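Local coordinates for uncharacterized protein (Deinococcus radiodurans, PDB 3NQN), which is of unknown function but binds calcium and belongs to a family grouped with the Bet v 1-like proteins, at residues Ala19-Ala31 and Ser68-Arg80. Residues are numbered along the deposited sequence; the frame is centred on the assembly and turned at random. Where two conformers were deposited one is given.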
# COMPACT_ATOMS: atom_id res chain seq x y z
N ALA A 19 -22.14 -4.47 -32.43
CA ALA A 19 -22.54 -5.31 -31.30
C ALA A 19 -21.32 -5.68 -30.47
O ALA A 19 -21.35 -5.60 -29.23
CB ALA A 19 -23.27 -6.60 -31.80
N ALA A 20 -20.24 -6.06 -31.14
CA ALA A 20 -19.03 -6.45 -30.45
C ALA A 20 -18.39 -5.25 -29.72
O ALA A 20 -17.87 -5.40 -28.61
CB ALA A 20 -18.04 -7.04 -31.43
N ALA A 21 -18.42 -4.07 -30.35
CA ALA A 21 -17.85 -2.87 -29.76
C ALA A 21 -18.63 -2.49 -28.48
O ALA A 21 -18.03 -2.16 -27.47
CB ALA A 21 -17.87 -1.71 -30.78
N LEU A 22 -19.96 -2.59 -28.54
CA LEU A 22 -20.82 -2.35 -27.35
C LEU A 22 -20.46 -3.31 -26.22
O LEU A 22 -20.33 -2.90 -25.07
CB LEU A 22 -22.29 -2.53 -27.70
CG LEU A 22 -23.11 -1.33 -28.10
CD1 LEU A 22 -24.50 -1.78 -28.59
CD2 LEU A 22 -23.24 -0.37 -26.92
N ALA A 23 -20.30 -4.60 -26.55
CA ALA A 23 -19.97 -5.61 -25.55
C ALA A 23 -18.60 -5.35 -24.94
O ALA A 23 -18.40 -5.53 -23.73
CB ALA A 23 -20.01 -7.02 -26.18
N PHE A 24 -17.66 -4.96 -25.78
CA PHE A 24 -16.28 -4.68 -25.36
C PHE A 24 -16.21 -3.51 -24.35
O PHE A 24 -15.59 -3.62 -23.30
CB PHE A 24 -15.45 -4.36 -26.62
CG PHE A 24 -14.03 -3.96 -26.35
CD1 PHE A 24 -13.04 -4.92 -26.24
CD2 PHE A 24 -13.67 -2.63 -26.32
CE1 PHE A 24 -11.73 -4.55 -26.04
CE2 PHE A 24 -12.35 -2.26 -26.12
CZ PHE A 24 -11.39 -3.23 -25.98
N VAL A 25 -16.87 -2.40 -24.67
CA VAL A 25 -16.82 -1.23 -23.78
C VAL A 25 -17.61 -1.42 -22.50
O VAL A 25 -17.38 -0.72 -21.51
CB VAL A 25 -17.28 0.10 -24.50
CG1 VAL A 25 -16.34 0.42 -25.71
CG2 VAL A 25 -18.72 0.02 -24.92
N ARG A 26 -18.55 -2.37 -22.51
CA ARG A 26 -19.40 -2.60 -21.34
C ARG A 26 -18.82 -3.58 -20.34
O ARG A 26 -19.35 -3.69 -19.23
CB ARG A 26 -20.79 -3.06 -21.76
CG ARG A 26 -21.63 -1.95 -22.36
CD ARG A 26 -22.87 -2.46 -22.98
NE ARG A 26 -23.80 -1.38 -23.27
CZ ARG A 26 -24.88 -1.50 -24.05
NH1 ARG A 26 -25.17 -2.66 -24.62
NH2 ARG A 26 -25.67 -0.46 -24.24
N GLU A 27 -17.76 -4.30 -20.73
CA GLU A 27 -17.12 -5.24 -19.83
C GLU A 27 -15.68 -4.79 -19.55
O GLU A 27 -14.81 -4.89 -20.43
CB GLU A 27 -17.15 -6.66 -20.40
CG GLU A 27 -16.74 -7.72 -19.39
CD GLU A 27 -17.02 -9.14 -19.84
OE1 GLU A 27 -17.56 -9.32 -20.95
OE2 GLU A 27 -16.70 -10.07 -19.07
N PRO A 28 -15.42 -4.29 -18.32
CA PRO A 28 -14.10 -3.78 -18.01
C PRO A 28 -12.97 -4.79 -18.23
O PRO A 28 -11.90 -4.41 -18.67
CB PRO A 28 -14.21 -3.39 -16.52
CG PRO A 28 -15.38 -4.07 -16.01
CD PRO A 28 -16.31 -4.27 -17.15
N ALA A 29 -13.23 -6.06 -17.96
CA ALA A 29 -12.22 -7.13 -18.17
C ALA A 29 -11.80 -7.24 -19.64
O ALA A 29 -10.72 -7.72 -19.94
CB ALA A 29 -12.75 -8.48 -17.65
N ALA A 30 -12.68 -6.83 -20.55
CA ALA A 30 -12.38 -6.80 -22.00
C ALA A 30 -11.68 -5.50 -22.35
O ALA A 30 -10.56 -5.49 -22.84
CB ALA A 30 -13.68 -6.92 -22.80
N ALA A 31 -12.35 -4.39 -22.08
CA ALA A 31 -11.85 -3.05 -22.43
C ALA A 31 -10.50 -2.73 -21.79
O ALA A 31 -9.65 -2.13 -22.43
CB ALA A 31 -12.89 -1.97 -22.05
N SER A 68 -14.30 2.91 -9.02
CA SER A 68 -15.31 3.54 -9.84
C SER A 68 -16.50 2.60 -10.12
O SER A 68 -16.34 1.40 -10.26
CB SER A 68 -14.72 3.98 -11.16
OG SER A 68 -13.66 4.92 -10.98
N GLU A 69 -17.67 3.20 -10.21
CA GLU A 69 -18.90 2.49 -10.52
C GLU A 69 -19.02 2.32 -12.03
O GLU A 69 -18.72 3.25 -12.79
CB GLU A 69 -20.09 3.31 -10.00
CG GLU A 69 -21.46 2.72 -10.28
CD GLU A 69 -22.59 3.69 -9.91
OE1 GLU A 69 -22.29 4.86 -9.57
OE2 GLU A 69 -23.77 3.28 -9.98
N ILE A 70 -19.40 1.12 -12.46
CA ILE A 70 -19.61 0.84 -13.88
C ILE A 70 -21.06 1.14 -14.20
O ILE A 70 -21.97 0.63 -13.55
CB ILE A 70 -19.35 -0.64 -14.21
CG1 ILE A 70 -17.95 -1.06 -13.80
CG2 ILE A 70 -19.56 -0.90 -15.71
CD1 ILE A 70 -17.78 -2.59 -13.76
N VAL A 71 -21.28 2.02 -15.17
CA VAL A 71 -22.62 2.43 -15.56
C VAL A 71 -22.85 2.11 -17.02
O VAL A 71 -22.16 2.63 -17.88
CB VAL A 71 -22.83 3.93 -15.36
CG1 VAL A 71 -24.25 4.31 -15.82
CG2 VAL A 71 -22.58 4.32 -13.86
N ARG A 72 -23.82 1.26 -17.28
CA ARG A 72 -24.16 0.84 -18.61
C ARG A 72 -25.11 1.86 -19.23
O ARG A 72 -26.13 2.20 -18.65
CB ARG A 72 -24.86 -0.52 -18.53
CG ARG A 72 -25.34 -1.10 -19.83
CD ARG A 72 -26.13 -2.40 -19.56
NE ARG A 72 -26.45 -3.10 -20.81
CZ ARG A 72 -27.47 -2.79 -21.60
NH1 ARG A 72 -28.28 -1.77 -21.30
NH2 ARG A 72 -27.68 -3.48 -22.72
N THR A 73 -24.76 2.33 -20.42
CA THR A 73 -25.54 3.35 -21.12
C THR A 73 -26.02 2.83 -22.47
O THR A 73 -25.59 1.79 -22.94
CB THR A 73 -24.68 4.59 -21.32
OG1 THR A 73 -23.50 4.23 -22.03
CG2 THR A 73 -24.30 5.19 -19.94
N PRO A 74 -26.92 3.58 -23.12
CA PRO A 74 -27.46 3.06 -24.39
C PRO A 74 -26.42 2.85 -25.51
O PRO A 74 -26.55 1.91 -26.27
CB PRO A 74 -28.50 4.12 -24.78
CG PRO A 74 -28.95 4.66 -23.48
CD PRO A 74 -27.74 4.68 -22.59
N GLN A 75 -25.38 3.69 -25.56
CA GLN A 75 -24.33 3.59 -26.59
C GLN A 75 -23.04 2.96 -26.08
O GLN A 75 -22.06 2.86 -26.82
CB GLN A 75 -23.96 4.98 -27.10
CG GLN A 75 -25.08 5.83 -27.56
CD GLN A 75 -24.57 7.05 -28.25
OE1 GLN A 75 -24.51 8.13 -27.67
NE2 GLN A 75 -24.09 6.87 -29.47
N GLY A 76 -23.00 2.58 -24.81
CA GLY A 76 -21.77 2.01 -24.25
C GLY A 76 -21.78 1.87 -22.74
O GLY A 76 -22.57 1.13 -22.19
N ALA A 77 -20.89 2.59 -22.08
CA ALA A 77 -20.74 2.50 -20.63
C ALA A 77 -19.88 3.63 -20.13
O ALA A 77 -19.11 4.24 -20.90
CB ALA A 77 -20.11 1.15 -20.25
N GLU A 78 -19.98 3.90 -18.83
CA GLU A 78 -19.13 4.89 -18.17
C GLU A 78 -18.53 4.30 -16.91
O GLU A 78 -19.06 3.33 -16.35
CB GLU A 78 -19.95 6.09 -17.70
CG GLU A 78 -20.57 6.93 -18.75
CD GLU A 78 -21.41 8.03 -18.15
OE1 GLU A 78 -20.96 8.69 -17.16
OE2 GLU A 78 -22.52 8.26 -18.65
N LEU A 79 -17.44 4.92 -16.46
CA LEU A 79 -16.95 4.74 -15.09
C LEU A 79 -17.20 6.05 -14.38
O LEU A 79 -16.83 7.13 -14.88
CB LEU A 79 -15.44 4.44 -15.06
CG LEU A 79 -14.98 3.13 -15.68
CD1 LEU A 79 -13.50 2.98 -15.48
CD2 LEU A 79 -15.73 1.93 -15.09
N ARG A 80 -17.85 5.96 -13.23
CA ARG A 80 -18.08 7.12 -12.39
C ARG A 80 -17.39 6.90 -11.03
O ARG A 80 -17.63 5.91 -10.38
CB ARG A 80 -19.56 7.34 -12.22
CG ARG A 80 -20.22 7.78 -13.49
CD ARG A 80 -21.69 8.04 -13.31
NE ARG A 80 -22.32 8.29 -14.60
CZ ARG A 80 -23.63 8.20 -14.83
NH1 ARG A 80 -24.46 7.86 -13.85
NH2 ARG A 80 -24.10 8.45 -16.04
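The guanidinium of Arg26 lies between Leu22 and Arg72. Leu22 CD2 sits over the centre of one face, 3.5 Å above the plane. The guanidinium of Arg72 stacks on the opposite face, centres 3.8 Å apart and planes at 27°. At the edge are two backbone carbonyls that flank the hairpin turn, those of Thr73 and Gly76. Arg26 NE donates to Gly76 O at 3.0 Å, and Arg26 NH2 to Thr73 O at 2.6 Å. The second bond runs in the carbonyl plane of Thr73. Both oxygens also accept from the hairpin backbone, Gly76 O from Thr73 N and Thr73 O from Gly76 N. The Arg26 chain is extended from CG to NE (chi2 170°, chi3 167°), which carries the guanidinium out to the turn. With an alanine here, both carbonyls would probably lose their side-chain donor and Arg72 the group it stacks on. On strand 76-81, Ala77 CB meets Val25 O at 3.5 Å, and Val25 CG2 packs on Gly76 CA. Pro28 CG touches Ile70 CD1 at 3.6 Å, next to Val48. The contact packs helices 18-26 and 28-31 against the β-hairpin 60-73/76-81, consistent with the helix-grip fold of Bet v 1-like proteins, where two short helices follow the first strand.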